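Local coordinates for protein hydrazine synthase subunit alpha (Candidatus Kuenenia stuttgartiensis, PDB 5C2V) that forms the alpha subunit of hydrazine synthase, which condenses hydroxylamine made in the gamma subunit with ammonia to yield hydrazine, at residues N228-L233 / R286-I291; I239-V244 / M258-N263; R270-N275 / V316-P321; I298-S303 / Q312-S317. All blocks are in the same frame, centred on the assembly; numbering follows the deposited sequence.

Interaction 1 (N228-L233 / R286-I291)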
# COMPACT_ATOMS: atom_id res chain seq x y z
N ASN D 228 -18.13 2.19 16.95
CA ASN D 228 -18.71 0.89 16.62
C ASN D 228 -20.17 1.09 16.25
O ASN D 228 -20.91 1.76 16.98
CB ASN D 228 -18.58 -0.09 17.79
CG ASN D 228 -17.17 -0.61 17.96
OD1 ASN D 228 -16.40 -0.67 17.00
ND2 ASN D 228 -16.83 -1.02 19.18
N PHE D 229 -20.60 0.53 15.13
CA PHE D 229 -21.93 0.82 14.62
C PHE D 229 -22.54 -0.28 13.77
O PHE D 229 -21.91 -1.30 13.49
CB PHE D 229 -21.89 2.12 13.82
CG PHE D 229 -20.93 2.10 12.66
CD1 PHE D 229 -19.59 2.40 12.84
CD2 PHE D 229 -21.37 1.78 11.39
CE1 PHE D 229 -18.71 2.38 11.78
CE2 PHE D 229 -20.50 1.76 10.32
CZ PHE D 229 -19.16 2.06 10.52
N ASP D 230 -23.78 -0.04 13.34
CA ASP D 230 -24.56 -0.97 12.53
C ASP D 230 -24.56 -2.41 13.05
O ASP D 230 -24.05 -3.31 12.38
CB ASP D 230 -24.05 -0.94 11.08
CG ASP D 230 -24.32 0.38 10.39
OD1 ASP D 230 -24.70 1.34 11.09
OD2 ASP D 230 -24.16 0.45 9.16
N PRO D 231 -25.15 -2.63 14.24
CA PRO D 231 -25.21 -3.99 14.79
C PRO D 231 -26.27 -4.85 14.10
O PRO D 231 -27.31 -4.34 13.69
CB PRO D 231 -25.58 -3.75 16.25
CG PRO D 231 -26.37 -2.49 16.23
CD PRO D 231 -25.77 -1.64 15.13
N TRP D 232 -26.01 -6.15 13.98
CA TRP D 232 -26.94 -7.08 13.36
C TRP D 232 -26.79 -8.46 13.99
O TRP D 232 -26.12 -8.61 15.01
CB TRP D 232 -26.71 -7.14 11.84
CG TRP D 232 -27.89 -7.64 11.06
CD1 TRP D 232 -27.95 -8.75 10.27
CD2 TRP D 232 -29.20 -7.04 11.00
NE1 TRP D 232 -29.20 -8.88 9.72
CE2 TRP D 232 -29.99 -7.84 10.15
CE3 TRP D 232 -29.77 -5.90 11.57
CZ2 TRP D 232 -31.32 -7.55 9.86
CZ3 TRP D 232 -31.10 -5.61 11.29
CH2 TRP D 232 -31.85 -6.43 10.44
N LEU D 233 -27.43 -9.47 13.40
CA LEU D 233 -27.44 -10.80 13.99
C LEU D 233 -26.66 -11.83 13.18
O LEU D 233 -26.78 -11.89 11.96
CB LEU D 233 -28.88 -11.28 14.17
CG LEU D 233 -29.80 -10.38 14.99
CD1 LEU D 233 -31.22 -10.92 15.01
CD2 LEU D 233 -29.26 -10.21 16.40
N ARG D 286 -16.81 0.06 5.46
CA ARG D 286 -17.68 -1.11 5.40
C ARG D 286 -18.82 -0.95 6.39
O ARG D 286 -18.61 -0.97 7.60
CB ARG D 286 -16.88 -2.39 5.69
CG ARG D 286 -15.57 -2.48 4.93
CD ARG D 286 -14.80 -3.75 5.26
NE ARG D 286 -13.38 -3.61 4.99
CZ ARG D 286 -12.79 -3.99 3.86
NH1 ARG D 286 -13.50 -4.53 2.88
NH2 ARG D 286 -11.48 -3.82 3.70
N SER D 287 -20.04 -0.80 5.88
CA SER D 287 -21.17 -0.53 6.77
C SER D 287 -22.45 -1.26 6.34
O SER D 287 -22.53 -1.79 5.24
CB SER D 287 -21.44 0.97 6.84
OG SER D 287 -21.93 1.47 5.61
N GLN D 288 -23.43 -1.27 7.24
CA GLN D 288 -24.75 -1.84 6.97
C GLN D 288 -24.66 -3.30 6.54
O GLN D 288 -25.31 -3.73 5.59
CB GLN D 288 -25.46 -1.01 5.90
CG GLN D 288 -25.62 0.46 6.27
CD GLN D 288 -25.94 1.34 5.08
OE1 GLN D 288 -26.32 0.86 4.02
NE2 GLN D 288 -25.78 2.65 5.26
N ALA D 289 -23.84 -4.06 7.27
CA ALA D 289 -23.60 -5.46 6.94
C ALA D 289 -24.74 -6.37 7.38
O ALA D 289 -25.20 -6.30 8.52
CB ALA D 289 -22.29 -5.93 7.57
N LYS D 290 -25.21 -7.21 6.46
CA LYS D 290 -26.23 -8.21 6.76
C LYS D 290 -25.83 -9.54 6.13
O LYS D 290 -24.93 -9.59 5.29
CB LYS D 290 -27.60 -7.75 6.27
CG LYS D 290 -28.09 -6.46 6.91
CD LYS D 290 -29.52 -6.13 6.51
CE LYS D 290 -29.91 -4.74 6.98
NZ LYS D 290 -29.76 -4.58 8.45
N ILE D 291 -26.50 -10.61 6.53
CA ILE D 291 -26.13 -11.95 6.07
C ILE D 291 -27.27 -12.65 5.33
O ILE D 291 -28.41 -12.66 5.79
CB ILE D 291 -25.67 -12.83 7.24
CG1 ILE D 291 -24.62 -12.09 8.08
CG2 ILE D 291 -25.12 -14.16 6.74
CD1 ILE D 291 -24.09 -12.89 9.25
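Asp230 and Trp232 face Gln288 and Lys290 across the seam between two successive four-stranded antiparallel sheets, consistent with neighbouring blades of the six-bladed β-propeller. Each segment lies on the first strand of its sheet. Strands 228-233 and 289-291 run almost parallel, but their axes come no closer than 7.2 Å, so side chains rather than paired backbones carry the contact.

The polar link is a hydrogen bond from Gln288 N to Asp230 OD2, 2.7 Å long and bent to 132° at the hydrogen. It uses the anti lone pair of the carboxylate oxygen, at the corner where strand 285-291 turns. The same OD2 also bonds to the hydroxyl of Tyr49, so two groups grip it. The Gln288 side chain bonds outside the pair, OE1 accepting from the backbone N of Ser339 in the following sheet.

Van der Waals contact is lighter. Phe229 presents a ring edge, with CE2 3.7 Å from Ser287 CB, and Ile291 CD1 rests 3.9 Å from the backbone carbonyl oxygen, O, of Leu233.

The aromatic contact belongs to Lys290, whose chain passes obliquely over one face of the Trp232 indole. Its CG makes a CH-pi contact 3.9 Å from the centroid of the five-membered ring of Trp232. The chain stays extended until chi4 (-57°) bends it, and Lys290 NZ ends as the cation of a cation-pi contact, 3.2 Å from the centroid of the Trp232 six-membered ring and 9° off its normal.

Interaction 2 (I239-V244 / M258-N263)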
# COMPACT_ATOMS: atom_id res chain seq x y z
N ILE D 239 -23.51 -10.80 17.73
CA ILE D 239 -23.76 -9.48 17.16
C ILE D 239 -22.73 -9.11 16.09
O ILE D 239 -21.54 -8.99 16.38
CB ILE D 239 -23.76 -8.39 18.25
CG1 ILE D 239 -24.71 -8.77 19.39
CG2 ILE D 239 -24.14 -7.04 17.65
CD1 ILE D 239 -26.15 -8.93 18.96
N LEU D 240 -23.20 -8.94 14.86
CA LEU D 240 -22.35 -8.55 13.74
C LEU D 240 -22.39 -7.04 13.53
O LEU D 240 -23.46 -6.45 13.45
CB LEU D 240 -22.81 -9.27 12.46
CG LEU D 240 -22.08 -8.93 11.16
CD1 LEU D 240 -20.77 -9.69 11.05
CD2 LEU D 240 -22.98 -9.21 9.96
N PHE D 241 -21.22 -6.42 13.45
CA PHE D 241 -21.17 -4.97 13.29
C PHE D 241 -19.87 -4.46 12.66
O PHE D 241 -18.96 -5.23 12.35
CB PHE D 241 -21.37 -4.29 14.65
CG PHE D 241 -20.31 -4.61 15.66
CD1 PHE D 241 -20.34 -5.79 16.38
CD2 PHE D 241 -19.28 -3.71 15.91
CE1 PHE D 241 -19.36 -6.08 17.31
CE2 PHE D 241 -18.30 -3.99 16.85
CZ PHE D 241 -18.35 -5.18 17.55
N SER D 242 -19.81 -3.14 12.48
CA SER D 242 -18.64 -2.48 11.91
C SER D 242 -17.84 -1.78 12.99
O SER D 242 -18.39 -1.15 13.89
CB SER D 242 -19.06 -1.48 10.83
OG SER D 242 -19.81 -2.10 9.80
N SER D 243 -16.52 -1.90 12.90
CA SER D 243 -15.63 -1.31 13.89
C SER D 243 -14.55 -0.48 13.23
O SER D 243 -13.91 -0.92 12.27
CB SER D 243 -14.99 -2.41 14.75
OG SER D 243 -14.20 -1.85 15.79
N VAL D 244 -14.34 0.73 13.73
CA VAL D 244 -13.29 1.58 13.20
C VAL D 244 -12.02 1.38 14.01
O VAL D 244 -11.94 1.76 15.17
CB VAL D 244 -13.69 3.07 13.25
CG1 VAL D 244 -12.54 3.95 12.77
CG2 VAL D 244 -14.93 3.31 12.41
N MET D 258 -13.51 -2.37 9.81
CA MET D 258 -13.63 -3.82 9.67
C MET D 258 -15.00 -4.35 10.04
O MET D 258 -15.70 -3.78 10.88
CB MET D 258 -12.58 -4.53 10.52
CG MET D 258 -12.83 -4.42 12.02
SD MET D 258 -11.91 -5.64 12.98
CE MET D 258 -12.22 -5.07 14.65
N ILE D 259 -15.40 -5.43 9.39
CA ILE D 259 -16.58 -6.18 9.80
C ILE D 259 -16.17 -7.21 10.84
O ILE D 259 -15.24 -7.99 10.61
CB ILE D 259 -17.27 -6.87 8.62
CG1 ILE D 259 -17.66 -5.85 7.56
CG2 ILE D 259 -18.49 -7.65 9.08
CD1 ILE D 259 -18.33 -6.45 6.36
N CYS D 260 -16.84 -7.20 11.99
CA CYS D 260 -16.51 -8.12 13.07
C CYS D 260 -17.74 -8.57 13.85
O CYS D 260 -18.86 -8.13 13.57
CB CYS D 260 -15.51 -7.46 14.02
SG CYS D 260 -16.09 -5.93 14.79
N VAL D 261 -17.54 -9.44 14.83
CA VAL D 261 -18.62 -9.92 15.68
C VAL D 261 -18.24 -9.85 17.15
O VAL D 261 -17.06 -9.83 17.50
CB VAL D 261 -19.03 -11.37 15.34
CG1 VAL D 261 -19.49 -11.49 13.90
CG2 VAL D 261 -17.89 -12.33 15.62
N ASP D 262 -19.25 -9.80 18.01
CA ASP D 262 -19.04 -9.83 19.45
C ASP D 262 -20.27 -10.41 20.15
O ASP D 262 -21.38 -10.33 19.62
CB ASP D 262 -18.75 -8.42 19.98
CG ASP D 262 -18.17 -8.43 21.39
OD1 ASP D 262 -18.19 -9.49 22.04
OD2 ASP D 262 -17.70 -7.36 21.84
N ASN D 263 -20.07 -10.99 21.32
CA ASN D 263 -21.18 -11.47 22.12
C ASN D 263 -22.02 -10.29 22.59
O ASN D 263 -21.51 -9.17 22.72
CB ASN D 263 -20.69 -12.29 23.32
CG ASN D 263 -20.12 -13.64 22.90
OD1 ASN D 263 -19.03 -14.02 23.33
ND2 ASN D 263 -20.86 -14.36 22.07
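The β-hairpin of strands 239-245 and 256-262 is zipped together here by five residue pairs, from Ile239 with Asp262 to Ser243 with Met258. Ile239, Phe241 and Ser243 form hydrogen-bonded pairs with Asp262, Cys260 and Met258. Each pair makes two backbone bonds, six in all. The central two are the straightest: Phe241 N to Cys260 O is 2.9 Å long with 174° at the hydrogen. Leu240 with Val261 and Ser242 with Ile259 are the intervening non-hydrogen-bonded pairs.

The face carrying Phe241 is built around a sulfur-aromatic contact. Cys260 SG sits over one face of the Phe241 ring, 3.9 Å from its centroid and displaced toward the rim, touching CE2 and CZ. Phe241 CG itself lies between its own backbone N and carbonyl carbon (chi1 63°). At the ring edge Asp262 CB lies 3.6 Å from Phe241 CE1; the Asp262 carboxylate continues to the hydroxyl of Tyr547. Ser243 CB rests 3.7 Å from Cys260 SG and also meets Met258 CE, while Ser243 OG bonds to Asn228 OD1.

On the other face Leu240 CD1 fits between two branches of the partner strand, 3.6 Å from Val261 CG1 and equally far from Ile259 CG2. Leu240 also packs on Ala289 and Ile291 of the next sheet, and Ser242 OG bonds to Arg286 O there. Such a twisted antiparallel hairpin, made of the two middle strands of a four-stranded sheet, is typical of a β-propeller blade.

Interaction 3 (R270-N275 / V316-P321). With HEC (heme c), chain B.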
# COMPACT_ATOMS: atom_id res chain seq x y z
N ARG D 270 -14.25 -10.42 18.08
CA ARG D 270 -13.27 -10.98 17.16
C ARG D 270 -13.51 -10.47 15.74
O ARG D 270 -14.65 -10.23 15.35
CB ARG D 270 -13.31 -12.51 17.20
CG ARG D 270 -14.63 -13.10 16.75
CD ARG D 270 -14.68 -14.61 16.94
NE ARG D 270 -15.86 -15.20 16.33
CZ ARG D 270 -15.89 -15.71 15.10
NH1 ARG D 270 -14.79 -15.71 14.35
NH2 ARG D 270 -17.01 -16.23 14.62
N PRO D 271 -12.43 -10.30 14.96
CA PRO D 271 -12.55 -9.79 13.59
C PRO D 271 -13.14 -10.81 12.62
O PRO D 271 -12.95 -12.01 12.80
CB PRO D 271 -11.10 -9.47 13.22
CG PRO D 271 -10.31 -10.44 14.02
CD PRO D 271 -11.03 -10.55 15.33
N ILE D 272 -13.84 -10.33 11.60
CA ILE D 272 -14.35 -11.20 10.55
C ILE D 272 -13.64 -10.90 9.24
O ILE D 272 -12.97 -11.78 8.69
CB ILE D 272 -15.88 -11.04 10.37
CG1 ILE D 272 -16.61 -11.54 11.62
CG2 ILE D 272 -16.35 -11.81 9.15
CD1 ILE D 272 -16.39 -13.01 11.91
N TYR D 273 -13.79 -9.69 8.72
CA TYR D 273 -13.08 -9.32 7.49
C TYR D 273 -12.75 -7.84 7.39
O TYR D 273 -13.53 -6.98 7.82
CB TYR D 273 -13.91 -9.74 6.27
CG TYR D 273 -13.14 -9.71 4.97
CD1 TYR D 273 -12.23 -10.70 4.65
CD2 TYR D 273 -13.34 -8.68 4.05
CE1 TYR D 273 -11.53 -10.68 3.45
CE2 TYR D 273 -12.64 -8.64 2.86
CZ TYR D 273 -11.74 -9.64 2.57
OH TYR D 273 -11.04 -9.61 1.38
N GLY D 274 -11.59 -7.53 6.82
CA GLY D 274 -11.24 -6.17 6.47
C GLY D 274 -10.22 -5.42 7.32
O GLY D 274 -9.85 -4.30 6.99
N ASN D 275 -9.78 -6.02 8.43
CA ASN D 275 -8.84 -5.33 9.31
C ASN D 275 -7.36 -5.68 9.13
O ASN D 275 -6.50 -5.06 9.74
CB ASN D 275 -9.23 -5.59 10.77
CG ASN D 275 -8.57 -4.62 11.73
OD1 ASN D 275 -8.90 -3.44 11.76
ND2 ASN D 275 -7.64 -5.12 12.53
N VAL D 316 -18.72 -11.33 1.33
CA VAL D 316 -17.79 -12.40 1.71
C VAL D 316 -18.54 -13.46 2.51
O VAL D 316 -19.31 -13.13 3.41
CB VAL D 316 -16.59 -11.88 2.54
CG1 VAL D 316 -15.61 -11.14 1.65
CG2 VAL D 316 -17.07 -10.99 3.68
N SER D 317 -18.33 -14.73 2.18
CA SER D 317 -19.05 -15.82 2.83
C SER D 317 -18.87 -15.80 4.35
O SER D 317 -17.75 -15.64 4.84
CB SER D 317 -18.59 -17.17 2.28
OG SER D 317 -17.36 -17.57 2.86
N TRP D 318 -19.97 -15.95 5.07
CA TRP D 318 -19.93 -15.94 6.53
C TRP D 318 -19.17 -17.14 7.08
O TRP D 318 -18.45 -17.03 8.07
CB TRP D 318 -21.35 -15.91 7.11
CG TRP D 318 -21.41 -16.42 8.51
CD1 TRP D 318 -21.83 -17.66 8.91
CD2 TRP D 318 -21.03 -15.73 9.70
NE1 TRP D 318 -21.74 -17.77 10.28
CE2 TRP D 318 -21.25 -16.60 10.79
CE3 TRP D 318 -20.52 -14.45 9.96
CZ2 TRP D 318 -20.98 -16.24 12.10
CZ3 TRP D 318 -20.25 -14.09 11.27
CH2 TRP D 318 -20.48 -14.98 12.32
N ASP D 319 -19.35 -18.29 6.43
CA ASP D 319 -18.71 -19.52 6.87
C ASP D 319 -17.19 -19.44 6.76
O ASP D 319 -16.48 -19.84 7.68
CB ASP D 319 -19.23 -20.71 6.05
CG ASP D 319 -20.72 -20.94 6.25
OD1 ASP D 319 -21.24 -20.60 7.33
OD2 ASP D 319 -21.37 -21.48 5.33
N ALA D 320 -16.71 -18.91 5.64
CA ALA D 320 -15.27 -18.74 5.44
C ALA D 320 -14.96 -17.34 4.92
O ALA D 320 -14.76 -17.15 3.72
CB ALA D 320 -14.75 -19.79 4.48
N PRO D 321 -14.91 -16.35 5.83
CA PRO D 321 -14.65 -14.96 5.45
C PRO D 321 -13.19 -14.70 5.09
O PRO D 321 -12.43 -14.20 5.92
CB PRO D 321 -15.05 -14.18 6.71
CG PRO D 321 -14.83 -15.14 7.82
CD PRO D 321 -15.16 -16.50 7.27
FE HEC B . -3.90 -9.06 19.14
CHA HEC B . -4.82 -7.20 16.38
CHB HEC B . -7.20 -9.44 19.97
CHC HEC B . -2.99 -10.58 22.10
CHD HEC B . -0.59 -8.51 18.44
NA HEC B . -5.67 -8.44 18.32
C1A HEC B . -5.83 -7.67 17.19
C2A HEC B . -7.24 -7.45 16.98
C3A HEC B . -7.90 -8.06 17.97
C4A HEC B . -6.93 -8.70 18.84
CMA HEC B . -9.44 -8.09 18.16
CAA HEC B . -7.86 -6.64 15.83
CBA HEC B . -8.35 -7.58 14.73
CGA HEC B . -7.19 -8.26 14.05
O1A HEC B . -7.23 -9.51 13.90
O2A HEC B . -6.22 -7.56 13.66
NB HEC B . -4.91 -9.75 20.82
C1B HEC B . -6.27 -10.04 20.79
C2B HEC B . -6.52 -11.08 21.76
C3B HEC B . -5.37 -11.40 22.35
C4B HEC B . -4.33 -10.57 21.77
CMB HEC B . -7.90 -11.72 22.06
CAB HEC B . -5.20 -12.47 23.45
CBB HEC B . -4.79 -11.80 24.78
NC HEC B . -2.11 -9.52 20.07
C1C HEC B . -1.97 -10.05 21.34
C2C HEC B . -0.56 -10.05 21.67
C3C HEC B . 0.08 -9.38 20.71
C4C HEC B . -0.87 -9.10 19.65
CMC HEC B . 0.03 -10.43 23.05
CAC HEC B . 1.60 -9.10 20.68
CBC HEC B . 1.83 -7.57 20.78
ND HEC B . -2.87 -8.01 17.65
C1D HEC B . -1.48 -7.95 17.56
C2D HEC B . -1.11 -7.19 16.38
C3D HEC B . -2.44 -6.79 15.73
C4D HEC B . -3.47 -7.33 16.59
CMD HEC B . 0.32 -6.88 15.88
CAD HEC B . -2.66 -5.97 14.45
CBD HEC B . -2.15 -4.55 14.68
CGD HEC B . -2.32 -3.74 13.43
O1D HEC B . -1.77 -2.61 13.38
O2D HEC B . -2.99 -4.22 12.48
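Ile272 and Tyr273 meet Val316, Trp318 and Pro321 largely through side chains. Ile272 divides its branches: CG2 lies 3.6 Å from Pro321 CB, while CD1 reaches Trp318 CZ3 at 4.1 Å. In Tyr273, chi1 of -167° sets CG anti to the backbone N; one face of the ring lies against Val316, whose CG1 stands over the ring centre, 4.1 Å from the centroid, as a CH-pi partner.

Ile272 and Tyr273 both lie opposite the single residue Ile259 as a classic β bulge, which is consistent with both reaching the other segment, in the last strand of one four-stranded sheet of the propeller domain. Across from them, the chain leaving strand 312-317 is turned by an ST motif, Ala320 N donating to Ser317 OG at 3.2 Å. The Tyr273 hydroxyl is held by Asn323 and by the backbone N of Ile280.

On either side of the bulge in sequence, Pro271 and Asn275 border the Tyr564-ligated heme c. Asn275 ND2 donates to propionate oxygen O2A at 3.0 Å, with 137° at the hydrogen, and Pro271 CG lies 3.2 Å from the other oxygen of that propionate, O1A. Arg270 NH2 and Trp318 O bond to OD1 and ND2 of Asn250 of the beta subunit.

Interaction 4 (I298-S303 / Q312-S317)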
# COMPACT_ATOMS: atom_id res chain seq x y z
N ILE D 298 -22.11 -12.68 3.85
CA ILE D 298 -22.14 -11.37 4.47
C ILE D 298 -22.13 -10.35 3.34
O ILE D 298 -21.16 -10.27 2.58
CB ILE D 298 -20.95 -11.12 5.41
CG1 ILE D 298 -20.87 -12.20 6.48
CG2 ILE D 298 -21.04 -9.74 6.04
CD1 ILE D 298 -19.67 -12.07 7.40
N VAL D 299 -23.20 -9.57 3.25
CA VAL D 299 -23.34 -8.56 2.22
C VAL D 299 -23.31 -7.19 2.86
O VAL D 299 -24.10 -6.90 3.76
CB VAL D 299 -24.65 -8.74 1.42
CG1 VAL D 299 -24.85 -7.57 0.46
CG2 VAL D 299 -24.64 -10.06 0.67
N TYR D 300 -22.40 -6.34 2.41
CA TYR D 300 -22.20 -5.06 3.05
C TYR D 300 -21.97 -3.93 2.05
O TYR D 300 -21.62 -4.16 0.89
CB TYR D 300 -21.03 -5.13 4.03
CG TYR D 300 -19.70 -5.48 3.40
CD1 TYR D 300 -19.39 -6.79 3.05
CD2 TYR D 300 -18.74 -4.50 3.18
CE1 TYR D 300 -18.17 -7.11 2.48
CE2 TYR D 300 -17.51 -4.81 2.61
CZ TYR D 300 -17.24 -6.12 2.27
OH TYR D 300 -16.02 -6.43 1.70
N VAL D 301 -22.17 -2.71 2.53
CA VAL D 301 -21.92 -1.52 1.74
C VAL D 301 -20.45 -1.15 1.84
O VAL D 301 -19.93 -0.88 2.93
CB VAL D 301 -22.78 -0.33 2.21
CG1 VAL D 301 -22.29 0.96 1.56
CG2 VAL D 301 -24.24 -0.58 1.90
N GLU D 302 -19.79 -1.17 0.68
CA GLU D 302 -18.40 -0.77 0.59
C GLU D 302 -18.34 0.63 -0.00
O GLU D 302 -18.56 0.82 -1.20
CB GLU D 302 -17.61 -1.76 -0.26
CG GLU D 302 -16.10 -1.68 -0.09
CD GLU D 302 -15.37 -2.68 -0.97
OE1 GLU D 302 -14.90 -3.71 -0.44
OE2 GLU D 302 -15.27 -2.43 -2.19
N SER D 303 -18.03 1.60 0.85
CA SER D 303 -17.98 3.00 0.45
C SER D 303 -16.57 3.40 0.04
O SER D 303 -15.60 3.02 0.70
CB SER D 303 -18.47 3.90 1.58
OG SER D 303 -17.63 3.80 2.72
N GLN D 312 -20.73 0.99 -3.12
CA GLN D 312 -21.07 -0.23 -3.85
C GLN D 312 -21.45 -1.36 -2.89
O GLN D 312 -21.47 -1.17 -1.67
CB GLN D 312 -19.91 -0.66 -4.75
CG GLN D 312 -19.50 0.39 -5.76
CD GLN D 312 -20.63 0.78 -6.70
OE1 GLN D 312 -21.51 -0.03 -6.99
NE2 GLN D 312 -20.61 2.02 -7.17
N LEU D 313 -21.73 -2.53 -3.44
CA LEU D 313 -22.09 -3.69 -2.64
C LEU D 313 -21.03 -4.78 -2.74
O LEU D 313 -20.69 -5.23 -3.84
CB LEU D 313 -23.45 -4.25 -3.06
CG LEU D 313 -24.68 -3.39 -2.80
CD1 LEU D 313 -25.94 -4.11 -3.24
CD2 LEU D 313 -24.77 -3.01 -1.33
N ALA D 314 -20.51 -5.22 -1.60
CA ALA D 314 -19.51 -6.28 -1.57
C ALA D 314 -20.00 -7.44 -0.71
O ALA D 314 -20.89 -7.28 0.12
CB ALA D 314 -18.18 -5.75 -1.05
N ALA D 315 -19.41 -8.62 -0.92
CA ALA D 315 -19.84 -9.80 -0.18
C ALA D 315 -18.69 -10.77 0.13
O ALA D 315 -17.81 -10.99 -0.70
CB ALA D 315 -20.94 -10.53 -0.94
N VAL D 316 -18.72 -11.33 1.33
CA VAL D 316 -17.79 -12.40 1.71
C VAL D 316 -18.54 -13.46 2.51
O VAL D 316 -19.31 -13.13 3.41
CB VAL D 316 -16.59 -11.88 2.54
CG1 VAL D 316 -15.61 -11.14 1.65
CG2 VAL D 316 -17.07 -10.99 3.68
N SER D 317 -18.33 -14.73 2.18
CA SER D 317 -19.05 -15.82 2.83
C SER D 317 -18.87 -15.80 4.35
O SER D 317 -17.75 -15.64 4.84
CB SER D 317 -18.59 -17.17 2.28
OG SER D 317 -17.36 -17.57 2.86
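Tyr300 and Ala314 form the close-packed middle of an antiparallel hairpin between strands 297-303 and 312-317. Ala314 CB lies beneath one face of the Tyr300 ring as a CH-pi contact, 3.9 Å from its centroid and nearest to CZ at 3.5 Å. Tyr300 CG takes the crowded position between its backbone N and carbonyl carbon (chi1 61°). Val316 CG2 approaches the same ring obliquely, and Glu302 OE1 comes within 3.9 Å of Ala314 CB. The Glu302 carboxylate is itself engaged by Lys328 in a salt bridge and by the Tyr326 hydroxyl.

The opposite face is looser. Val299 CG2 meets Ala315 CB, and Val301 CG2 meets Leu313 CD2, each at 4.1 Å. These residues also pack on other parts of the domain: Val299 on Leu329, Val301 and Leu313 on Pro340 of the next sheet.

The backbone bonds differ along the strands instead. Tyr300 N to Ala314 O, 2.9 Å long, is nearly straight at 173°, as is its return bond. In the end pairs, Ile298 with Val316 and Glu302 with Gln312, the bonds bend more; Gln312 N reaches Glu302 O at 143°. The pairing joins the two central strands of a four-stranded antiparallel sheet, as expected of a β-propeller blade.

In the fold
The four contacts belong to two successive antiparallel sheets, the first running from strand 228-233 to strand 270-273 and the second from strand 285-291 to strand 327-328, of the N-terminal propeller domain. Interactions 2 and 4 are the central hairpins within the first and second sheet, their centres about 14 Å apart. Interactions 1 and 3 join the sheets: the first strands meet in interaction 1, and the last strand of the first sheet meets the end of strand 312-317 in interaction 3, about 12 Å from it between centres. Interaction 4 shares Val316 and Ser317 with interaction 3. Along the chain, 239-263 falls between the segments of interaction 1, which alternate with those of interaction 3. The sheets thus pack together at several points, with heme c bordering interaction 3.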